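Local coordinates for CDP-glucose-4,6-dehydratase (Yersinia pseudotuberculosis, PDB 1RKX), which probably catalyses the NAD-dependent dehydration of CDP-glucose, removing water to give the 4-keto-6-deoxy sugar nucleotide, at residues 157-160 / 161-165; 101-104 / 105-109; 91-94 / 95-99. One frame throughout, in Å; residues are numbered along the deposited sequence.

Interaction 1 of 3, residues 157-160 / 161-165. With NAD (nicotinamide-adenine-dinucleotide), chain G.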
loop_
_atom_site.group_PDB
_atom_site.type_symbol
_atom_site.label_atom_id
_atom_site.label_comp_id
_atom_site.label_asym_id
_atom_site.label_seq_id
_atom_site.Cartn_x
_atom_site.Cartn_y
_atom_site.Cartn_z
ATOM N N TYR C 157 -20.191 1.081 15.348
ATOM C CA TYR C 157 -20.659 -0.148 14.708
ATOM C C TYR C 157 -19.626 -0.643 13.692
ATOM O O TYR C 157 -19.146 -1.780 13.782
ATOM C CB TYR C 157 -21.997 0.072 13.994
ATOM C CG TYR C 157 -22.262 -0.963 12.921
ATOM C CD1 TYR C 157 -22.639 -2.265 13.251
ATOM C CD2 TYR C 157 -22.068 -0.655 11.572
ATOM C CE1 TYR C 157 -22.814 -3.239 12.263
ATOM C CE2 TYR C 157 -22.237 -1.617 10.578
ATOM C CZ TYR C 157 -22.609 -2.904 10.930
ATOM O OH TYR C 157 -22.760 -3.849 9.944
ATOM N N SER C 158 -19.298 0.210 12.724
ATOM C CA SER C 158 -18.328 -0.142 11.692
ATOM C C SER C 158 -17.016 -0.569 12.339
ATOM O O SER C 158 -16.439 -1.602 11.988
ATOM C CB SER C 158 -18.077 1.054 10.759
ATOM O OG SER C 158 -19.266 1.440 10.093
ATOM N N ASN C 159 -16.562 0.219 13.306
ATOM C CA ASN C 159 -15.305 -0.070 13.979
ATOM C C ASN C 159 -15.344 -1.384 14.764
ATOM O O ASN C 159 -14.354 -2.125 14.794
ATOM C CB ASN C 159 -14.929 1.097 14.900
ATOM C CG ASN C 159 -13.492 1.018 15.376
ATOM O OD1 ASN C 159 -13.211 0.504 16.462
ATOM N ND2 ASN C 159 -12.571 1.516 14.554
ATOM N N SER C 160 -16.481 -1.682 15.392
ATOM C CA SER C 160 -16.601 -2.921 16.155
ATOM C C SER C 160 -16.491 -4.111 15.208
ATOM O O SER C 160 -16.005 -5.173 15.599
ATOM C CB SER C 160 -17.928 -2.978 16.923
ATOM O OG SER C 160 -19.036 -3.215 16.077
ATOM N N LYS C 161 -16.930 -3.930 13.962
ATOM C CA LYS C 161 -16.859 -5.007 12.972
ATOM C C LYS C 161 -15.412 -5.174 12.516
ATOM O O LYS C 161 -14.957 -6.294 12.244
ATOM C CB LYS C 161 -17.793 -4.711 11.790
ATOM C CG LYS C 161 -19.285 -4.856 12.139
ATOM C CD LYS C 161 -19.641 -6.320 12.442
ATOM C CE LYS C 161 -21.146 -6.525 12.601
ATOM N NZ LYS C 161 -21.487 -7.975 12.657
ATOM N N GLY C 162 -14.690 -4.058 12.442
ATOM C CA GLY C 162 -13.282 -4.111 12.089
ATOM C C GLY C 162 -12.574 -4.879 13.205
ATOM O O GLY C 162 -11.692 -5.702 12.954
ATOM N N CYS C 163 -12.961 -4.613 14.452
ATOM C CA CYS C 163 -12.376 -5.318 15.592
ATOM C C CYS C 163 -12.726 -6.809 15.542
ATOM O O CYS C 163 -11.880 -7.649 15.852
ATOM C CB CYS C 163 -12.867 -4.726 16.916
ATOM S SG CYS C 163 -12.066 -3.148 17.374
ATOM N N ALA C 164 -13.967 -7.126 15.168
ATOM C CA ALA C 164 -14.403 -8.528 15.087
ATOM C C ALA C 164 -13.543 -9.282 14.080
ATOM O O ALA C 164 -13.243 -10.468 14.270
ATOM C CB ALA C 164 -15.881 -8.609 14.695
ATOM N N GLU C 165 -13.136 -8.589 13.016
ATOM C CA GLU C 165 -12.274 -9.192 12.001
ATOM C C GLU C 165 -10.918 -9.496 12.635
ATOM O O GLU C 165 -10.385 -10.590 12.475
ATOM C CB GLU C 165 -12.091 -8.242 10.806
ATOM C CG GLU C 165 -13.249 -8.226 9.806
ATOM C CD GLU C 165 -13.325 -9.491 8.947
ATOM O OE1 GLU C 165 -12.347 -10.261 8.914
ATOM O OE2 GLU C 165 -14.364 -9.698 8.291
HETATM P PA NAD G . -31.157 -7.984 12.555
HETATM O O1A NAD G . -31.231 -6.896 13.553
HETATM O O2A NAD G . -32.412 -8.334 11.839
HETATM O O5B NAD G . -30.584 -9.329 13.225
HETATM C C5B NAD G . -29.639 -9.218 14.317
HETATM C C4B NAD G . -29.656 -10.478 15.184
HETATM O O4B NAD G . -28.685 -10.164 16.209
HETATM C C3B NAD G . -30.978 -10.684 15.908
HETATM O O3B NAD G . -31.358 -12.061 15.710
HETATM C C2B NAD G . -30.633 -10.326 17.342
HETATM O O2B NAD G . -31.485 -10.980 18.323
HETATM C C1B NAD G . -29.175 -10.704 17.407
HETATM N N9A NAD G . -28.484 -10.076 18.522
HETATM C C8A NAD G . -28.150 -8.756 18.670
HETATM N N7A NAD G . -27.530 -8.491 19.817
HETATM C C5A NAD G . -27.463 -9.718 20.449
HETATM C C6A NAD G . -26.927 -10.101 21.698
HETATM N N6A NAD G . -26.342 -9.307 22.571
HETATM N N1A NAD G . -27.019 -11.423 22.047
HETATM C C2A NAD G . -27.626 -12.277 21.159
HETATM N N3A NAD G . -28.156 -12.036 19.980
HETATM C C4A NAD G . -28.045 -10.715 19.669
HETATM O O3 NAD G . -30.029 -7.632 11.535
HETATM P PN NAD G . -29.504 -8.418 10.199
HETATM O O1N NAD G . -29.791 -7.494 9.099
HETATM O O2N NAD G . -30.236 -9.705 10.098
HETATM O O5D NAD G . -27.943 -8.514 10.443
HETATM C C5D NAD G . -27.380 -9.826 10.546
HETATM C C4D NAD G . -25.874 -9.734 10.693
HETATM O O4D NAD G . -25.407 -9.172 9.421
HETATM C C3D NAD G . -25.292 -8.802 11.756
HETATM O O3D NAD G . -24.019 -9.336 12.173
HETATM C C2D NAD G . -25.117 -7.502 10.983
HETATM O O2D NAD G . -24.157 -6.653 11.636
HETATM C C1D NAD G . -24.627 -8.022 9.658
HETATM N N1N NAD G . -24.799 -7.049 8.585
HETATM C C2N NAD G . -26.047 -6.779 7.997
HETATM C C3N NAD G . -26.168 -5.838 6.840
HETATM C C7N NAD G . -27.504 -5.654 6.245
HETATM O O7N NAD G . -27.580 -4.888 5.272
HETATM N N7N NAD G . -28.615 -6.269 6.702
HETATM C C4N NAD G . -24.945 -5.060 6.407
HETATM C C5N NAD G . -23.711 -5.448 7.156
HETATM C C6N NAD G . -23.648 -6.340 8.123
#
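Tyr157 and Lys161 lie one turn apart on helix 156-175 and make up the Tyr-x-x-x-Lys signature of the short-chain dehydrogenase/reductase (SDR) family, both side chains reaching the bound NAD. The polar contact to the cofactor is made by the lysine. Lys161 NZ donates to NAD O3D over 2.9 Å and, weakly, to NAD O2D over 3.1 Å, gripping both hydroxyls of the nicotinamide ribose; a further bond to Thr131 O helps to fix this amine. NAD O2D also lies in the plane of the Tyr157 ring, at its edge. Tyr157 OH, hydrogen-bonded to Ser132 OG, stands close to the nicotinamide ring, 3.2 Å from NAD C6N. SDR enzymes generally use this tyrosine in acid-base catalysis, and its place here is consistent with that.

Apolar contact joins the two side chains. The lysine runs obliquely past the ring, with its CE 3.7 Å from Tyr157 CE1, and its bend at chi2 (-67°) turns the outer methylenes toward the ribose. Further along, Cys163 packs on Leu166 of the second subunit.

Backbone bonds hold the spacing, with Cys163 N donating to Asn159 O over 2.9 Å. Tyr157 O takes two donors: Lys161 N, at 3.1 Å, and Ser160 OG, which lies 2.7 Å from Tyr157 O at a C=O...O angle of 124°.

Interaction 2 of 3, residues 101-104 / 105-109. With NAD (nicotinamide-adenine-dinucleotide), chain G.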
loop_
_atom_site.group_PDB
_atom_site.type_symbol
_atom_site.label_atom_id
_atom_site.label_comp_id
_atom_site.label_asym_id
_atom_site.label_seq_id
_atom_site.Cartn_x
_atom_site.Cartn_y
_atom_site.Cartn_z
ATOM N N VAL C 101 -20.745 1.411 23.968
ATOM C CA VAL C 101 -20.280 0.322 24.813
ATOM C C VAL C 101 -20.998 -0.995 24.499
ATOM O O VAL C 101 -20.354 -2.034 24.320
ATOM C CB VAL C 101 -20.452 0.687 26.308
ATOM C CG1 VAL C 101 -19.919 -0.439 27.192
ATOM C CG2 VAL C 101 -19.713 1.995 26.609
ATOM N N GLU C 102 -22.325 -0.950 24.420
ATOM C CA GLU C 102 -23.103 -2.144 24.112
ATOM C C GLU C 102 -22.735 -2.685 22.725
ATOM O O GLU C 102 -22.742 -3.897 22.500
ATOM C CB GLU C 102 -24.605 -1.833 24.151
ATOM C CG GLU C 102 -25.140 -1.428 25.524
ATOM C CD GLU C 102 -24.479 -0.171 26.079
ATOM O OE1 GLU C 102 -24.358 0.831 25.335
ATOM O OE2 GLU C 102 -24.089 -0.186 27.268
ATOM N N THR C 103 -22.420 -1.785 21.799
ATOM C CA THR C 103 -22.060 -2.195 20.442
ATOM C C THR C 103 -20.765 -2.991 20.475
ATOM O O THR C 103 -20.667 -4.067 19.871
ATOM C CB THR C 103 -21.874 -0.982 19.508
ATOM O OG1 THR C 103 -23.118 -0.290 19.367
ATOM C CG2 THR C 103 -21.400 -1.436 18.132
ATOM N N TYR C 104 -19.773 -2.462 21.183
ATOM C CA TYR C 104 -18.493 -3.142 21.290
ATOM C C TYR C 104 -18.603 -4.444 22.075
ATOM O O TYR C 104 -18.023 -5.455 21.682
ATOM C CB TYR C 104 -17.440 -2.236 21.936
ATOM C CG TYR C 104 -16.801 -1.259 20.964
ATOM C CD1 TYR C 104 -17.089 0.107 21.021
ATOM C CD2 TYR C 104 -15.908 -1.704 19.988
ATOM C CE1 TYR C 104 -16.500 1.008 20.128
ATOM C CE2 TYR C 104 -15.312 -0.815 19.085
ATOM C CZ TYR C 104 -15.613 0.540 19.162
ATOM O OH TYR C 104 -15.026 1.422 18.280
ATOM N N SER C 105 -19.335 -4.430 23.183
ATOM C CA SER C 105 -19.481 -5.647 23.977
ATOM C C SER C 105 -20.155 -6.735 23.140
ATOM O O SER C 105 -19.702 -7.882 23.116
ATOM C CB SER C 105 -20.302 -5.373 25.246
ATOM O OG SER C 105 -21.594 -4.892 24.922
ATOM N N THR C 106 -21.219 -6.365 22.432
ATOM C CA THR C 106 -21.945 -7.334 21.610
ATOM C C THR C 106 -21.156 -7.813 20.394
ATOM O O THR C 106 -21.016 -9.016 20.173
ATOM C CB THR C 106 -23.288 -6.759 21.105
ATOM O OG1 THR C 106 -24.116 -6.402 22.219
ATOM C CG2 THR C 106 -24.025 -7.787 20.251
ATOM N N ASN C 107 -20.618 -6.882 19.618
ATOM C CA ASN C 107 -19.903 -7.249 18.403
ATOM C C ASN C 107 -18.488 -7.774 18.582
ATOM O O ASN C 107 -18.067 -8.663 17.852
ATOM C CB ASN C 107 -19.918 -6.074 17.429
ATOM C CG ASN C 107 -21.327 -5.683 17.036
ATOM O OD1 ASN C 107 -22.291 -6.348 17.421
ATOM N ND2 ASN C 107 -21.458 -4.602 16.279
ATOM N N VAL C 108 -17.757 -7.238 19.551
ATOM C CA VAL C 108 -16.401 -7.702 19.791
ATOM C C VAL C 108 -16.362 -8.837 20.816
ATOM O O VAL C 108 -15.951 -9.947 20.485
ATOM C CB VAL C 108 -15.482 -6.550 20.249
ATOM C CG1 VAL C 108 -14.065 -7.066 20.453
ATOM C CG2 VAL C 108 -15.482 -5.448 19.201
ATOM N N MET C 109 -16.793 -8.585 22.051
ATOM C CA MET C 109 -16.755 -9.653 23.045
ATOM C C MET C 109 -17.676 -10.820 22.684
ATOM O O MET C 109 -17.355 -11.976 22.976
ATOM C CB MET C 109 -17.084 -9.122 24.443
ATOM C CG MET C 109 -16.024 -8.155 24.998
ATOM S SD MET C 109 -14.299 -8.747 24.870
ATOM C CE MET C 109 -14.352 -10.209 25.895
HETATM P PA NAD G . -31.157 -7.984 12.555
HETATM O O1A NAD G . -31.231 -6.896 13.553
HETATM O O2A NAD G . -32.412 -8.334 11.839
HETATM O O5B NAD G . -30.584 -9.329 13.225
HETATM C C5B NAD G . -29.639 -9.218 14.317
HETATM C C4B NAD G . -29.656 -10.478 15.184
HETATM O O4B NAD G . -28.685 -10.164 16.209
HETATM C C3B NAD G . -30.978 -10.684 15.908
HETATM O O3B NAD G . -31.358 -12.061 15.710
HETATM C C2B NAD G . -30.633 -10.326 17.342
HETATM O O2B NAD G . -31.485 -10.980 18.323
HETATM C C1B NAD G . -29.175 -10.704 17.407
HETATM N N9A NAD G . -28.484 -10.076 18.522
HETATM C C8A NAD G . -28.150 -8.756 18.670
HETATM N N7A NAD G . -27.530 -8.491 19.817
HETATM C C5A NAD G . -27.463 -9.718 20.449
HETATM C C6A NAD G . -26.927 -10.101 21.698
HETATM N N6A NAD G . -26.342 -9.307 22.571
HETATM N N1A NAD G . -27.019 -11.423 22.047
HETATM C C2A NAD G . -27.626 -12.277 21.159
HETATM N N3A NAD G . -28.156 -12.036 19.980
HETATM C C4A NAD G . -28.045 -10.715 19.669
HETATM O O3 NAD G . -30.029 -7.632 11.535
HETATM P PN NAD G . -29.504 -8.418 10.199
HETATM O O1N NAD G . -29.791 -7.494 9.099
HETATM O O2N NAD G . -30.236 -9.705 10.098
HETATM O O5D NAD G . -27.943 -8.514 10.443
HETATM C C5D NAD G . -27.380 -9.826 10.546
HETATM C C4D NAD G . -25.874 -9.734 10.693
HETATM O O4D NAD G . -25.407 -9.172 9.421
HETATM C C3D NAD G . -25.292 -8.802 11.756
HETATM O O3D NAD G . -24.019 -9.336 12.173
HETATM C C2D NAD G . -25.117 -7.502 10.983
HETATM O O2D NAD G . -24.157 -6.653 11.636
HETATM C C1D NAD G . -24.627 -8.022 9.658
HETATM N N1N NAD G . -24.799 -7.049 8.585
HETATM C C2N NAD G . -26.047 -6.779 7.997
HETATM C C3N NAD G . -26.168 -5.838 6.840
HETATM C C7N NAD G . -27.504 -5.654 6.245
HETATM O O7N NAD G . -27.580 -4.888 5.272
HETATM N N7N NAD G . -28.615 -6.269 6.702
HETATM C C4N NAD G . -24.945 -5.060 6.407
HETATM C C5N NAD G . -23.711 -5.448 7.156
HETATM C C6N NAD G . -23.648 -6.340 8.123
#
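The Tyr104 ring meets Val108 at its edge: Val108 CG2 lies in the ring plane, 3.8 Å from Tyr104 CD2, and the two side chains point the same way from helix 100-121. The ring's hydroxyl is hydrogen-bonded to Asn159 on helix 156-175, which packs beside this helix in the Rossmann-type domain; both helices meet the second subunit. Asn107 carries the other flat group, and its side chain runs obliquely past Thr103, with ND2 3.7 Å from Thr103 CG2. Its amide is held at both ends, ND2 by Ser160 OG and OD1 by Gln90 N, which fixes its rotation.

Backbone bonds are regular at first, with Asn107 N reaching Thr103 O over 2.8 Å. The helix then widens into a pi-type turn at 105-109, where Tyr104 O receives Val108 N at 2.8 Å and, weakly, Met109 N at 3.4 Å. Met109 packs on Met109 of the second subunit, and Tyr104 on Ser170 of the same neighbour.

Thr106 faces the cofactor. Its N and OG1 both donate to Glu102 O, from opposite faces of the carbonyl plane, OG1 at 2.9 Å. Chi1 of -60° sets OG1 beside the backbone N and leaves CG2 anti to that N, 3.6 Å from NAD N7A. The chemistry is thereby divided: the threonine spends its hydroxyl proton on its own helix, and its methyl meets the adenine through van der Waals contact.

Interaction 3 of 3, residues 91-94 / 95-99. With NAD (nicotinamide-adenine-dinucleotide), chain G.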
loop_
_atom_site.group_PDB
_atom_site.type_symbol
_atom_site.label_atom_id
_atom_site.label_comp_id
_atom_site.label_asym_id
_atom_site.label_seq_id
_atom_site.Cartn_x
_atom_site.Cartn_y
_atom_site.Cartn_z
ATOM N N PRO C 91 -26.379 -4.437 14.874
ATOM C CA PRO C 91 -26.163 -4.025 13.485
ATOM C C PRO C 91 -26.438 -2.599 13.044
ATOM O O PRO C 91 -26.248 -2.293 11.869
ATOM C CB PRO C 91 -27.057 -4.991 12.735
ATOM C CG PRO C 91 -28.302 -4.924 13.594
ATOM C CD PRO C 91 -27.747 -4.967 15.036
ATOM N N LEU C 92 -26.879 -1.733 13.952
ATOM C CA LEU C 92 -27.214 -0.364 13.571
ATOM C C LEU C 92 -26.158 0.699 13.859
ATOM O O LEU C 92 -25.691 0.839 14.994
ATOM C CB LEU C 92 -28.528 0.036 14.244
ATOM C CG LEU C 92 -29.707 -0.918 14.030
ATOM C CD1 LEU C 92 -30.921 -0.394 14.781
ATOM C CD2 LEU C 92 -30.007 -1.048 12.541
ATOM N N VAL C 93 -25.802 1.469 12.834
ATOM C CA VAL C 93 -24.812 2.528 12.983
ATOM C C VAL C 93 -25.371 3.615 13.900
ATOM O O VAL C 93 -24.717 4.038 14.856
ATOM C CB VAL C 93 -24.448 3.165 11.610
ATOM C CG1 VAL C 93 -23.578 4.395 11.815
ATOM C CG2 VAL C 93 -23.709 2.158 10.744
ATOM N N ARG C 94 -26.587 4.062 13.598
ATOM C CA ARG C 94 -27.239 5.101 14.384
ATOM C C ARG C 94 -27.183 4.781 15.869
ATOM O O ARG C 94 -26.691 5.573 16.671
ATOM C CB ARG C 94 -28.696 5.236 13.954
ATOM C CG ARG C 94 -29.520 6.179 14.807
ATOM C CD ARG C 94 -30.983 5.977 14.495
ATOM N NE ARG C 94 -31.202 6.004 13.055
ATOM C CZ ARG C 94 -32.268 5.498 12.447
ATOM N NH1 ARG C 94 -33.228 4.916 13.153
ATOM N NH2 ARG C 94 -32.363 5.570 11.128
ATOM N N LEU C 95 -27.686 3.611 16.236
ATOM C CA LEU C 95 -27.691 3.209 17.631
ATOM C C LEU C 95 -26.295 3.159 18.257
ATOM O O LEU C 95 -26.135 3.490 19.438
ATOM C CB LEU C 95 -28.367 1.849 17.790
ATOM C CG LEU C 95 -28.563 1.413 19.247
ATOM C CD1 LEU C 95 -29.461 2.428 19.960
ATOM C CD2 LEU C 95 -29.171 0.018 19.298
ATOM N N SER C 96 -25.293 2.753 17.478
ATOM C CA SER C 96 -23.929 2.651 17.998
ATOM C C SER C 96 -23.412 3.995 18.506
ATOM O O SER C 96 -22.506 4.043 19.340
ATOM C CB SER C 96 -22.972 2.096 16.933
ATOM O OG SER C 96 -22.659 3.058 15.937
ATOM N N TYR C 97 -23.985 5.087 18.009
ATOM C CA TYR C 97 -23.572 6.410 18.461
ATOM C C TYR C 97 -24.118 6.714 19.849
ATOM O O TYR C 97 -23.486 7.432 20.624
ATOM C CB TYR C 97 -24.032 7.499 17.482
ATOM C CG TYR C 97 -23.127 7.645 16.284
ATOM C CD1 TYR C 97 -23.546 7.265 15.012
ATOM C CD2 TYR C 97 -21.843 8.168 16.426
ATOM C CE1 TYR C 97 -22.704 7.403 13.905
ATOM C CE2 TYR C 97 -21.002 8.312 15.337
ATOM C CZ TYR C 97 -21.435 7.932 14.081
ATOM O OH TYR C 97 -20.603 8.115 13.007
ATOM N N SER C 98 -25.287 6.169 20.172
ATOM C CA SER C 98 -25.873 6.415 21.485
ATOM C C SER C 98 -25.536 5.308 22.478
ATOM O O SER C 98 -25.600 5.516 23.684
ATOM C CB SER C 98 -27.393 6.570 21.375
ATOM O OG SER C 98 -27.990 5.399 20.861
ATOM N N GLU C 99 -25.173 4.136 21.966
ATOM C CA GLU C 99 -24.819 2.999 22.812
ATOM C C GLU C 99 -23.527 2.360 22.309
ATOM O O GLU C 99 -23.505 1.196 21.918
ATOM C CB GLU C 99 -25.940 1.963 22.791
ATOM C CG GLU C 99 -27.228 2.422 23.446
ATOM C CD GLU C 99 -28.340 1.401 23.295
ATOM O OE1 GLU C 99 -28.074 0.196 23.503
ATOM O OE2 GLU C 99 -29.480 1.801 22.977
HETATM P PA NAD G . -31.157 -7.984 12.555
HETATM O O1A NAD G . -31.231 -6.896 13.553
HETATM O O2A NAD G . -32.412 -8.334 11.839
HETATM O O5B NAD G . -30.584 -9.329 13.225
HETATM C C5B NAD G . -29.639 -9.218 14.317
HETATM C C4B NAD G . -29.656 -10.478 15.184
HETATM O O4B NAD G . -28.685 -10.164 16.209
HETATM C C3B NAD G . -30.978 -10.684 15.908
HETATM O O3B NAD G . -31.358 -12.061 15.710
HETATM C C2B NAD G . -30.633 -10.326 17.342
HETATM O O2B NAD G . -31.485 -10.980 18.323
HETATM C C1B NAD G . -29.175 -10.704 17.407
HETATM N N9A NAD G . -28.484 -10.076 18.522
HETATM C C8A NAD G . -28.150 -8.756 18.670
HETATM N N7A NAD G . -27.530 -8.491 19.817
HETATM C C5A NAD G . -27.463 -9.718 20.449
HETATM C C6A NAD G . -26.927 -10.101 21.698
HETATM N N6A NAD G . -26.342 -9.307 22.571
HETATM N N1A NAD G . -27.019 -11.423 22.047
HETATM C C2A NAD G . -27.626 -12.277 21.159
HETATM N N3A NAD G . -28.156 -12.036 19.980
HETATM C C4A NAD G . -28.045 -10.715 19.669
HETATM O O3 NAD G . -30.029 -7.632 11.535
HETATM P PN NAD G . -29.504 -8.418 10.199
HETATM O O1N NAD G . -29.791 -7.494 9.099
HETATM O O2N NAD G . -30.236 -9.705 10.098
HETATM O O5D NAD G . -27.943 -8.514 10.443
HETATM C C5D NAD G . -27.380 -9.826 10.546
HETATM C C4D NAD G . -25.874 -9.734 10.693
HETATM O O4D NAD G . -25.407 -9.172 9.421
HETATM C C3D NAD G . -25.292 -8.802 11.756
HETATM O O3D NAD G . -24.019 -9.336 12.173
HETATM C C2D NAD G . -25.117 -7.502 10.983
HETATM O O2D NAD G . -24.157 -6.653 11.636
HETATM C C1D NAD G . -24.627 -8.022 9.658
HETATM N N1N NAD G . -24.799 -7.049 8.585
HETATM C C2N NAD G . -26.047 -6.779 7.997
HETATM C C3N NAD G . -26.168 -5.838 6.840
HETATM C C7N NAD G . -27.504 -5.654 6.245
HETATM O O7N NAD G . -27.580 -4.888 5.272
HETATM N N7N NAD G . -28.615 -6.269 6.702
HETATM C C4N NAD G . -24.945 -5.060 6.407
HETATM C C5N NAD G . -23.711 -5.448 7.156
HETATM C C6N NAD G . -23.648 -6.340 8.123
#
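Tyr97 folds back over the preceding turn of the short helix 93-98, meeting Val93 and Arg94. Its CB rests 3.4 Å from Arg94 O, which lies in the ring plane at the ring edge. With CG anti to the carbonyl carbon (chi1 -81°), the ring lies alongside Val93, and Tyr97 CD1 comes to 3.4 Å from Val93 O and Tyr97 CE1 to 3.8 Å from Val93 CG1. The side chain also packs on Tyr154, Asp155 and Pro156, and on Ser174 of the second subunit.

Ser96 N donates to Leu92 O over 3.2 Å, but the bonding is irregular at Tyr97 N, which reaches Arg94 O over 3.1 Å from 54° above the carbonyl plane and bonds only weakly to Val93 O. Ser96 OG donates to Val93 O in the carbonyl plane, on a lone pair, and Tyr157 N bonds weakly to the same OG. Arg94 NH1 forms a salt bridge with Asp205.

At the start of the segment, Pro91 CB touches NAD O2D at 3.5 Å. The helical turn follows strand 83-86 of the Rossmann sheet, leads directly into helix 100-121, and packs through Val93, Ser96 and Tyr97 against the beginning of helix 156-175.

Overall arrangement
Interactions 1 and 2 are buried and interaction 3 lies at the surface, yet all three touch the one NAD: 157-165 at the nicotinamide and its ribose, 91-99 at that ribose and the pyrophosphate, 101-109 at the adenine. The two long helices keep regular i to i+4 bonds, apart from a pi-type widening in interaction 2, whereas the short helix of interaction 3 mixes i+3 and i+4 bonds, one of them well out of the carbonyl plane. Helices 156-175 and 100-121 join through side-chain hydrogen bonds and through Cys163 CB on Val108 CG2, at 3.5 Å. Interaction 3 meets interaction 1 through Val93 packing on Tyr157 and a weak bond from Tyr157 N to Ser96 OG. Only interaction 1 hydrogen-bonds the cofactor; the other two offer it carbon.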